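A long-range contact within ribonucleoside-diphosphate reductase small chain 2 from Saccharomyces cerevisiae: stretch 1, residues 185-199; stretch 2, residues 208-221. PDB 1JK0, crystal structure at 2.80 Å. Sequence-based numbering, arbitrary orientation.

Stretch 1 (185-199) KEGIFQAGNYASMFW
Stretch 2 208-221: GLAMANRNICRDRG

Two helices of one chain pack nearly antiparallel here: the axes of 191-199 and 208-221 approach to 9.7 Å with 146° between their N-to-C directions. The register runs in opposite senses, with CA-CA distances of 6.4 Å for Glu186 and Arg220, 6.6 Å for Tyr194 and Asn213, and 7.0 Å for Phe198 and Ala210. About 599 Å² is buried in total.

Stretch 1 opens in a weakly bonded, pi-type turn. Glu186 (chi1 t, chi2 p) starts sideways, but its carboxylate reaches across, placing OE2 3.2 Å from Arg220 CD and 3.7 Å from Arg220 NE. This long salt bridge is purely electrostatic, since the oxygen lies well out of the guanidinium plane. Gln190, the N-cap residue (m, t), points toward the partner; its OE1 stands 3.6 Å from Arg220 NH2, without a hydrogen bond.

From Ala191 the backbone is helical, and Tyr194 and Met197, three residues apart, both point their CA-to-CB bonds toward stretch 2. Tyr194 (chi1 -43°, chi2 125°) is the central knob, set among Asn213, Ile216, Cys217 and Arg220. Arg220 (m, m, t) donates from NH2 to Tyr194 OH at a very short 2.3 Å, meeting the phenol near both the ring plane and the guanidinium plane. Cys217 SG, on a t rotamer, lies 3.8 Å from Tyr194 CB and obliquely 4.4 Å from the ring centroid, while Ile216 CG2 touches Tyr194 CE2 at 3.9 Å.

Met197 (m, m, chi3 111°) sets SD 3.4 Å from CD2 of Leu209 (t, p). Phe198 leaves sideways with chi1 -100°, between wells, and chi2 114°, yet its ring swings inward: Asn213 ND2 (chi1 t, chi2 72°) sits over one face, 3.4 Å from Phe198 CD1, and Cys217 SG meets the edge, 3.8 Å from Phe198 CE1. One small thiol thus serves two aromatic rings.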

ATOM      1  N   LYS B 185     -22.890   4.174   2.787  1.00 43.63           N
ATOM      2  CA  LYS B 185     -22.236   3.090   3.514  1.00 46.80           C
ATOM      3  C   LYS B 185     -21.133   3.552   4.461  1.00 49.12           C
ATOM      4  O   LYS B 185     -20.745   2.828   5.387  1.00 49.51           O
ATOM      5  CB  LYS B 185     -21.612   2.073   2.555  1.00 44.60           C
ATOM      6  CG  LYS B 185     -20.962   0.946   3.334  1.00 44.62           C
ATOM      7  CD  LYS B 185     -20.018   0.093   2.534  1.00 45.64           C
ATOM      8  CE  LYS B 185     -19.240  -0.808   3.477  1.00 45.87           C
ATOM      9  NZ  LYS B 185     -18.575  -0.013   4.561  1.00 44.59           N
ATOM     10  N   GLU B 186     -20.626   4.752   4.228  1.00 50.93           N
ATOM     11  CA  GLU B 186     -19.548   5.274   5.043  1.00 52.74           C
ATOM     12  C   GLU B 186     -20.031   6.196   6.154  1.00 53.03           C
ATOM     13  O   GLU B 186     -19.578   6.095   7.293  1.00 52.63           O
ATOM     14  CB  GLU B 186     -18.568   6.026   4.144  1.00 55.02           C
ATOM     15  CG  GLU B 186     -17.167   6.071   4.673  1.00 59.29           C
ATOM     16  CD  GLU B 186     -16.581   4.684   4.810  1.00 62.60           C
ATOM     17  OE1 GLU B 186     -16.508   3.972   3.780  1.00 63.60           O
ATOM     18  OE2 GLU B 186     -16.202   4.312   5.944  1.00 63.07           O
ATOM     19  N   GLY B 187     -20.952   7.095   5.812  1.00 53.74           N
ATOM     20  CA  GLY B 187     -21.453   8.054   6.781  1.00 53.78           C
ATOM     21  C   GLY B 187     -22.838   7.804   7.337  1.00 53.05           C
ATOM     22  O   GLY B 187     -23.066   7.992   8.530  1.00 52.51           O
ATOM     23  N   ILE B 188     -23.767   7.391   6.483  1.00 53.41           N
ATOM     24  CA  ILE B 188     -25.121   7.126   6.942  1.00 53.56           C
ATOM     25  C   ILE B 188     -25.117   5.923   7.865  1.00 53.84           C
ATOM     26  O   ILE B 188     -25.231   6.064   9.078  1.00 52.52           O
ATOM     27  CB  ILE B 188     -26.086   6.837   5.767  1.00 54.09           C
ATOM     28  CG1 ILE B 188     -26.103   8.021   4.798  1.00 53.79           C
ATOM     29  CG2 ILE B 188     -27.494   6.582   6.307  1.00 53.02           C
ATOM     30  CD1 ILE B 188     -27.005   7.824   3.604  1.00 53.03           C
ATOM     31  N   PHE B 189     -24.959   4.741   7.278  1.00 55.48           N
ATOM     32  CA  PHE B 189     -24.963   3.494   8.025  1.00 57.51           C
ATOM     33  C   PHE B 189     -24.616   3.533   9.499  1.00 59.35           C
ATOM     34  O   PHE B 189     -25.436   3.948  10.317  1.00 62.39           O
ATOM     35  CB  PHE B 189     -24.103   2.450   7.333  1.00 57.89           C
ATOM     36  CG  PHE B 189     -24.860   1.646   6.336  1.00 59.64           C
ATOM     37  CD1 PHE B 189     -25.315   2.231   5.162  1.00 59.72           C
ATOM     38  CD2 PHE B 189     -25.194   0.323   6.605  1.00 61.17           C
ATOM     39  CE1 PHE B 189     -26.097   1.519   4.267  1.00 61.08           C
ATOM     40  CE2 PHE B 189     -25.979  -0.405   5.716  1.00 62.25           C
ATOM     41  CZ  PHE B 189     -26.434   0.197   4.541  1.00 62.63           C
ATOM     42  N   GLN B 190     -23.413   3.112   9.857  1.00 58.58           N
ATOM     43  CA  GLN B 190     -23.056   3.065  11.268  1.00 58.47           C
ATOM     44  C   GLN B 190     -23.172   4.340  12.105  1.00 57.89           C
ATOM     45  O   GLN B 190     -22.619   4.410  13.200  1.00 56.62           O
ATOM     46  CB  GLN B 190     -21.662   2.481  11.401  1.00 59.82           C
ATOM     47  CG  GLN B 190     -21.571   1.083  10.858  1.00 60.92           C
ATOM     48  CD  GLN B 190     -20.173   0.554  10.924  1.00 62.90           C
ATOM     49  OE1 GLN B 190     -19.277   1.078  10.270  1.00 64.27           O
ATOM     50  NE2 GLN B 190     -19.965  -0.487  11.726  1.00 64.60           N
ATOM     51  N   ALA B 191     -23.898   5.339  11.609  1.00 58.34           N
ATOM     52  CA  ALA B 191     -24.070   6.585  12.352  1.00 59.20           C
ATOM     53  C   ALA B 191     -24.701   6.262  13.701  1.00 60.21           C
ATOM     54  O   ALA B 191     -24.404   6.904  14.716  1.00 58.37           O
ATOM     55  CB  ALA B 191     -24.952   7.556  11.573  1.00 58.71           C
ATOM     56  N   GLY B 192     -25.575   5.258  13.696  1.00 61.62           N
ATOM     57  CA  GLY B 192     -26.229   4.838  14.919  1.00 63.99           C
ATOM     58  C   GLY B 192     -25.207   4.431  15.962  1.00 65.61           C
ATOM     59  O   GLY B 192     -25.271   4.873  17.107  1.00 65.86           O
ATOM     60  N   ASN B 193     -24.257   3.591  15.557  1.00 67.52           N
ATOM     61  CA  ASN B 193     -23.200   3.108  16.447  1.00 68.61           C
ATOM     62  C   ASN B 193     -22.561   4.258  17.216  1.00 68.84           C
ATOM     63  O   ASN B 193     -22.698   4.359  18.436  1.00 68.98           O
ATOM     64  CB  ASN B 193     -22.108   2.388  15.646  1.00 70.11           C
ATOM     65  CG  ASN B 193     -22.644   1.220  14.825  1.00 72.85           C
ATOM     66  OD1 ASN B 193     -23.640   1.351  14.099  1.00 73.64           O
ATOM     67  ND2 ASN B 193     -21.972   0.071  14.923  1.00 72.38           N
ATOM     68  N   TYR B 194     -21.865   5.129  16.490  1.00 68.83           N
ATOM     69  CA  TYR B 194     -21.185   6.269  17.096  1.00 69.38           C
ATOM     70  C   TYR B 194     -22.141   7.086  17.956  1.00 69.73           C
ATOM     71  O   TYR B 194     -21.802   7.484  19.070  1.00 70.08           O
ATOM     72  CB  TYR B 194     -20.581   7.159  16.010  1.00 68.73           C
ATOM     73  CG  TYR B 194     -19.888   6.389  14.910  1.00 68.48           C
ATOM     74  CD1 TYR B 194     -20.252   6.571  13.577  1.00 68.89           C
ATOM     75  CD2 TYR B 194     -18.875   5.473  15.198  1.00 67.42           C
ATOM     76  CE1 TYR B 194     -19.629   5.862  12.556  1.00 68.09           C
ATOM     77  CE2 TYR B 194     -18.244   4.754  14.180  1.00 67.27           C
ATOM     78  CZ  TYR B 194     -18.628   4.957  12.864  1.00 67.69           C
ATOM     79  OH  TYR B 194     -18.016   4.263  11.848  1.00 68.32           O
ATOM     80  N   ALA B 195     -23.335   7.337  17.429  1.00 69.96           N
ATOM     81  CA  ALA B 195     -24.338   8.103  18.151  1.00 69.31           C
ATOM     82  C   ALA B 195     -24.550   7.485  19.533  1.00 69.39           C
ATOM     83  O   ALA B 195     -24.689   8.194  20.535  1.00 68.82           O
ATOM     84  CB  ALA B 195     -25.640   8.109  17.365  1.00 68.23           C
ATOM     85  N   SER B 196     -24.555   6.156  19.582  1.00 69.57           N
ATOM     86  CA  SER B 196     -24.757   5.424  20.832  1.00 70.14           C
ATOM     87  C   SER B 196     -23.590   5.580  21.782  1.00 70.13           C
ATOM     88  O   SER B 196     -23.759   6.035  22.914  1.00 70.12           O
ATOM     89  CB  SER B 196     -24.953   3.940  20.553  1.00 70.58           C
ATOM     90  OG  SER B 196     -26.037   3.732  19.668  1.00 72.79           O
ATOM     91  N   MET B 197     -22.408   5.188  21.314  1.00 70.27           N
ATOM     92  CA  MET B 197     -21.196   5.266  22.114  1.00 70.21           C
ATOM     93  C   MET B 197     -20.876   6.682  22.561  1.00 70.86           C
ATOM     94  O   MET B 197     -20.253   6.880  23.602  1.00 70.45           O
ATOM     95  CB  MET B 197     -20.016   4.671  21.347  1.00 68.76           C
ATOM     96  CG  MET B 197     -20.118   3.172  21.149  1.00 68.41           C
ATOM     97  SD  MET B 197     -20.405   2.284  22.697  1.00 67.85           S
ATOM     98  CE  MET B 197     -22.085   1.703  22.442  1.00 67.77           C
ATOM     99  N   PHE B 198     -21.289   7.675  21.785  1.00 71.96           N
ATOM    100  CA  PHE B 198     -21.036   9.047  22.196  1.00 74.31           C
ATOM    101  C   PHE B 198     -21.852   9.273  23.469  1.00 76.11           C
ATOM    102  O   PHE B 198     -21.473  10.052  24.347  1.00 76.18           O
ATOM    103  CB  PHE B 198     -21.440  10.038  21.091  1.00 73.82           C
ATOM    104  CG  PHE B 198     -20.273  10.549  20.271  1.00 73.67           C
ATOM    105  CD1 PHE B 198     -20.154  10.229  18.922  1.00 73.94           C
ATOM    106  CD2 PHE B 198     -19.295  11.356  20.851  1.00 73.47           C
ATOM    107  CE1 PHE B 198     -19.079  10.708  18.164  1.00 73.70           C
ATOM    108  CE2 PHE B 198     -18.216  11.839  20.097  1.00 72.95           C
ATOM    109  CZ  PHE B 198     -18.111  11.514  18.757  1.00 72.86           C
ATOM    110  N   TRP B 199     -22.973   8.566  23.568  1.00 78.32           N
ATOM    111  CA  TRP B 199     -23.832   8.663  24.736  1.00 81.05           C
ATOM    112  C   TRP B 199     -23.150   7.932  25.895  1.00 82.55           C
ATOM    113  O   TRP B 199     -22.714   8.552  26.868  1.00 82.67           O
ATOM    114  CB  TRP B 199     -25.204   8.037  24.437  1.00 82.08           C
ATOM    115  CG  TRP B 199     -26.104   7.915  25.643  1.00 84.13           C
ATOM    116  CD1 TRP B 199     -26.804   6.803  26.030  1.00 84.70           C
ATOM    117  CD2 TRP B 199     -26.362   8.918  26.644  1.00 84.61           C
ATOM    118  NE1 TRP B 199     -27.471   7.049  27.208  1.00 85.10           N
ATOM    119  CE2 TRP B 199     -27.219   8.338  27.607  1.00 84.82           C
ATOM    120  CE3 TRP B 199     -25.950  10.251  26.821  1.00 84.92           C
ATOM    121  CZ2 TRP B 199     -27.673   9.043  28.733  1.00 84.99           C
ATOM    122  CZ3 TRP B 199     -26.402  10.954  27.943  1.00 84.38           C
ATOM    123  CH2 TRP B 199     -27.254  10.344  28.883  1.00 84.72           C
ATOM    124  N   GLY B 208     -11.452   5.540  27.375  1.00 70.54           N
ATOM    125  CA  GLY B 208     -10.880   4.833  26.244  1.00 69.18           C
ATOM    126  C   GLY B 208     -11.814   4.716  25.059  1.00 67.93           C
ATOM    127  O   GLY B 208     -11.612   5.376  24.039  1.00 68.80           O
ATOM    128  N   LEU B 209     -12.833   3.872  25.185  1.00 65.83           N
ATOM    129  CA  LEU B 209     -13.795   3.690  24.110  1.00 63.44           C
ATOM    130  C   LEU B 209     -14.215   5.049  23.579  1.00 61.62           C
ATOM    131  O   LEU B 209     -14.623   5.178  22.431  1.00 61.44           O
ATOM    132  CB  LEU B 209     -15.023   2.936  24.624  1.00 64.48           C
ATOM    133  CG  LEU B 209     -16.187   2.810  23.639  1.00 64.87           C
ATOM    134  CD1 LEU B 209     -15.770   1.959  22.450  1.00 65.03           C
ATOM    135  CD2 LEU B 209     -17.384   2.195  24.344  1.00 65.33           C
ATOM    136  N   ALA B 210     -14.101   6.060  24.430  1.00 60.35           N
ATOM    137  CA  ALA B 210     -14.469   7.419  24.071  1.00 59.00           C
ATOM    138  C   ALA B 210     -13.520   8.016  23.029  1.00 59.07           C
ATOM    139  O   ALA B 210     -13.977   8.540  22.009  1.00 60.26           O
ATOM    140  CB  ALA B 210     -14.498   8.285  25.315  1.00 58.68           C
ATOM    141  N   MET B 211     -12.210   7.940  23.274  1.00 57.40           N
ATOM    142  CA  MET B 211     -11.226   8.484  22.331  1.00 56.91           C
ATOM    143  C   MET B 211     -11.261   7.681  21.037  1.00 56.23           C
ATOM    144  O   MET B 211     -11.247   8.248  19.940  1.00 56.38           O
ATOM    145  CB  MET B 211      -9.810   8.431  22.918  1.00 58.37           C
ATOM    146  CG  MET B 211      -8.756   9.168  22.090  1.00 59.83           C
ATOM    147  SD  MET B 211      -7.047   8.773  22.592  1.00 65.89           S
ATOM    148  CE  MET B 211      -6.716  10.029  23.853  1.00 62.69           C
ATOM    149  N   ALA B 212     -11.305   6.359  21.173  1.00 54.54           N
ATOM    150  CA  ALA B 212     -11.359   5.476  20.017  1.00 52.81           C
ATOM    151  C   ALA B 212     -12.576   5.810  19.176  1.00 51.99           C
ATOM    152  O   ALA B 212     -12.503   5.815  17.954  1.00 53.07           O
ATOM    153  CB  ALA B 212     -11.418   4.023  20.459  1.00 53.34           C
ATOM    154  N   ASN B 213     -13.697   6.093  19.827  1.00 50.86           N
ATOM    155  CA  ASN B 213     -14.909   6.421  19.097  1.00 49.72           C
ATOM    156  C   ASN B 213     -14.807   7.811  18.490  1.00 49.71           C
ATOM    157  O   ASN B 213     -15.127   8.005  17.327  1.00 49.62           O
ATOM    158  CB  ASN B 213     -16.134   6.351  20.007  1.00 49.07           C
ATOM    159  CG  ASN B 213     -17.440   6.468  19.230  1.00 48.55           C
ATOM    160  OD1 ASN B 213     -17.833   5.545  18.514  1.00 47.78           O
ATOM    161  ND2 ASN B 213     -18.107   7.611  19.358  1.00 45.99           N
ATOM    162  N   ARG B 214     -14.363   8.782  19.274  1.00 49.62           N
ATOM    163  CA  ARG B 214     -14.232  10.142  18.757  1.00 50.87           C
ATOM    164  C   ARG B 214     -13.444  10.124  17.433  1.00 50.16           C
ATOM    165  O   ARG B 214     -13.837  10.765  16.455  1.00 49.90           O
ATOM    166  CB  ARG B 214     -13.518  11.027  19.786  1.00 51.50           C
ATOM    167  CG  ARG B 214     -13.679  12.528  19.578  1.00 53.67           C
ATOM    168  CD  ARG B 214     -13.062  13.358  20.739  1.00 56.75           C
ATOM    169  NE  ARG B 214     -13.531  12.927  22.062  1.00 59.22           N
ATOM    170  CZ  ARG B 214     -12.859  12.108  22.875  1.00 59.23           C
ATOM    171  NH1 ARG B 214     -11.673  11.632  22.518  1.00 59.76           N
ATOM    172  NH2 ARG B 214     -13.384  11.731  24.035  1.00 58.11           N
ATOM    173  N   ASN B 215     -12.351   9.360  17.408  1.00 48.81           N
ATOM    174  CA  ASN B 215     -11.483   9.247  16.232  1.00 47.41           C
ATOM    175  C   ASN B 215     -12.092   8.600  14.999  1.00 46.20           C
ATOM    176  O   ASN B 215     -12.075   9.161  13.908  1.00 46.13           O
ATOM    177  CB  ASN B 215     -10.225   8.448  16.569  1.00 46.83           C
ATOM    178  CG  ASN B 215      -9.334   9.150  17.538  1.00 44.97           C
ATOM    179  OD1 ASN B 215      -9.331  10.375  17.619  1.00 43.74           O
ATOM    180  ND2 ASN B 215      -8.545   8.380  18.267  1.00 43.68           N
ATOM    181  N   ILE B 216     -12.577   7.380  15.177  1.00 44.81           N
ATOM    182  CA  ILE B 216     -13.167   6.626  14.089  1.00 43.63           C
ATOM    183  C   ILE B 216     -14.257   7.472  13.437  1.00 43.44           C
ATOM    184  O   ILE B 216     -14.343   7.566  12.207  1.00 44.56           O
ATOM    185  CB  ILE B 216     -13.734   5.272  14.616  1.00 42.26           C
ATOM    186  CG1 ILE B 216     -12.584   4.437  15.192  1.00 41.43           C
ATOM    187  CG2 ILE B 216     -14.435   4.506  13.498  1.00 41.63           C
ATOM    188  CD1 ILE B 216     -12.994   3.102  15.782  1.00 40.28           C
ATOM    189  N   CYS B 217     -15.058   8.122  14.266  1.00 41.62           N
ATOM    190  CA  CYS B 217     -16.134   8.946  13.767  1.00 39.86           C
ATOM    191  C   CYS B 217     -15.547  10.093  12.979  1.00 38.34           C
ATOM    192  O   CYS B 217     -16.067  10.457  11.932  1.00 39.29           O
ATOM    193  CB  CYS B 217     -16.973   9.481  14.924  1.00 42.94           C
ATOM    194  SG  CYS B 217     -18.622  10.000  14.443  1.00 46.84           S
ATOM    195  N   ARG B 218     -14.460  10.670  13.471  1.00 36.51           N
ATOM    196  CA  ARG B 218     -13.844  11.779  12.747  1.00 36.99           C
ATOM    197  C   ARG B 218     -13.321  11.322  11.367  1.00 37.42           C
ATOM    198  O   ARG B 218     -13.569  11.975  10.346  1.00 36.75           O
ATOM    199  CB  ARG B 218     -12.694  12.376  13.563  1.00 35.74           C
ATOM    200  CG  ARG B 218     -12.095  13.641  12.946  1.00 38.68           C
ATOM    201  CD  ARG B 218     -10.652  13.821  13.380  1.00 37.87           C
ATOM    202  NE  ARG B 218      -9.928  12.577  13.161  1.00 39.52           N
ATOM    203  CZ  ARG B 218      -9.269  11.923  14.107  1.00 38.50           C
ATOM    204  NH1 ARG B 218      -9.233  12.407  15.338  1.00 37.15           N
ATOM    205  NH2 ARG B 218      -8.676  10.770  13.825  1.00 38.41           N
ATOM    206  N   ASP B 219     -12.613  10.191  11.344  1.00 36.92           N
ATOM    207  CA  ASP B 219     -12.055   9.652  10.114  1.00 35.56           C
ATOM    208  C   ASP B 219     -13.143   9.147   9.179  1.00 36.07           C
ATOM    209  O   ASP B 219     -13.056   9.315   7.952  1.00 36.08           O
ATOM    210  CB  ASP B 219     -11.095   8.501  10.420  1.00 35.00           C
ATOM    211  CG  ASP B 219     -10.002   8.895  11.393  1.00 36.27           C
ATOM    212  OD1 ASP B 219      -9.787  10.119  11.588  1.00 34.88           O
ATOM    213  OD2 ASP B 219      -9.351   7.980  11.950  1.00 33.52           O
ATOM    214  N   ARG B 220     -14.164   8.511   9.747  1.00 34.81           N
ATOM    215  CA  ARG B 220     -15.246   7.987   8.922  1.00 32.94           C
ATOM    216  C   ARG B 220     -15.931   9.169   8.251  1.00 30.99           C
ATOM    217  O   ARG B 220     -16.364   9.088   7.102  1.00 30.11           O
ATOM    218  CB  ARG B 220     -16.222   7.180   9.785  1.00 34.17           C
ATOM    219  CG  ARG B 220     -15.684   5.811  10.228  1.00 34.85           C
ATOM    220  CD  ARG B 220     -15.566   4.877   9.036  1.00 37.54           C
ATOM    221  NE  ARG B 220     -14.870   3.620   9.321  1.00 39.58           N
ATOM    222  CZ  ARG B 220     -15.241   2.724  10.235  1.00 39.62           C
ATOM    223  NH1 ARG B 220     -14.531   1.616  10.395  1.00 38.94           N
ATOM    224  NH2 ARG B 220     -16.306   2.933  10.995  1.00 39.13           N
ATOM    225  N   GLY B 221     -16.002  10.278   8.974  1.00 28.80           N
ATOM    226  CA  GLY B 221     -16.612  11.463   8.420  1.00 27.81           C
ATOM    227  C   GLY B 221     -15.812  11.911   7.223  1.00 27.69           C
ATOM    228  O   GLY B 221     -16.382  12.168   6.157  1.00 29.06           O
TER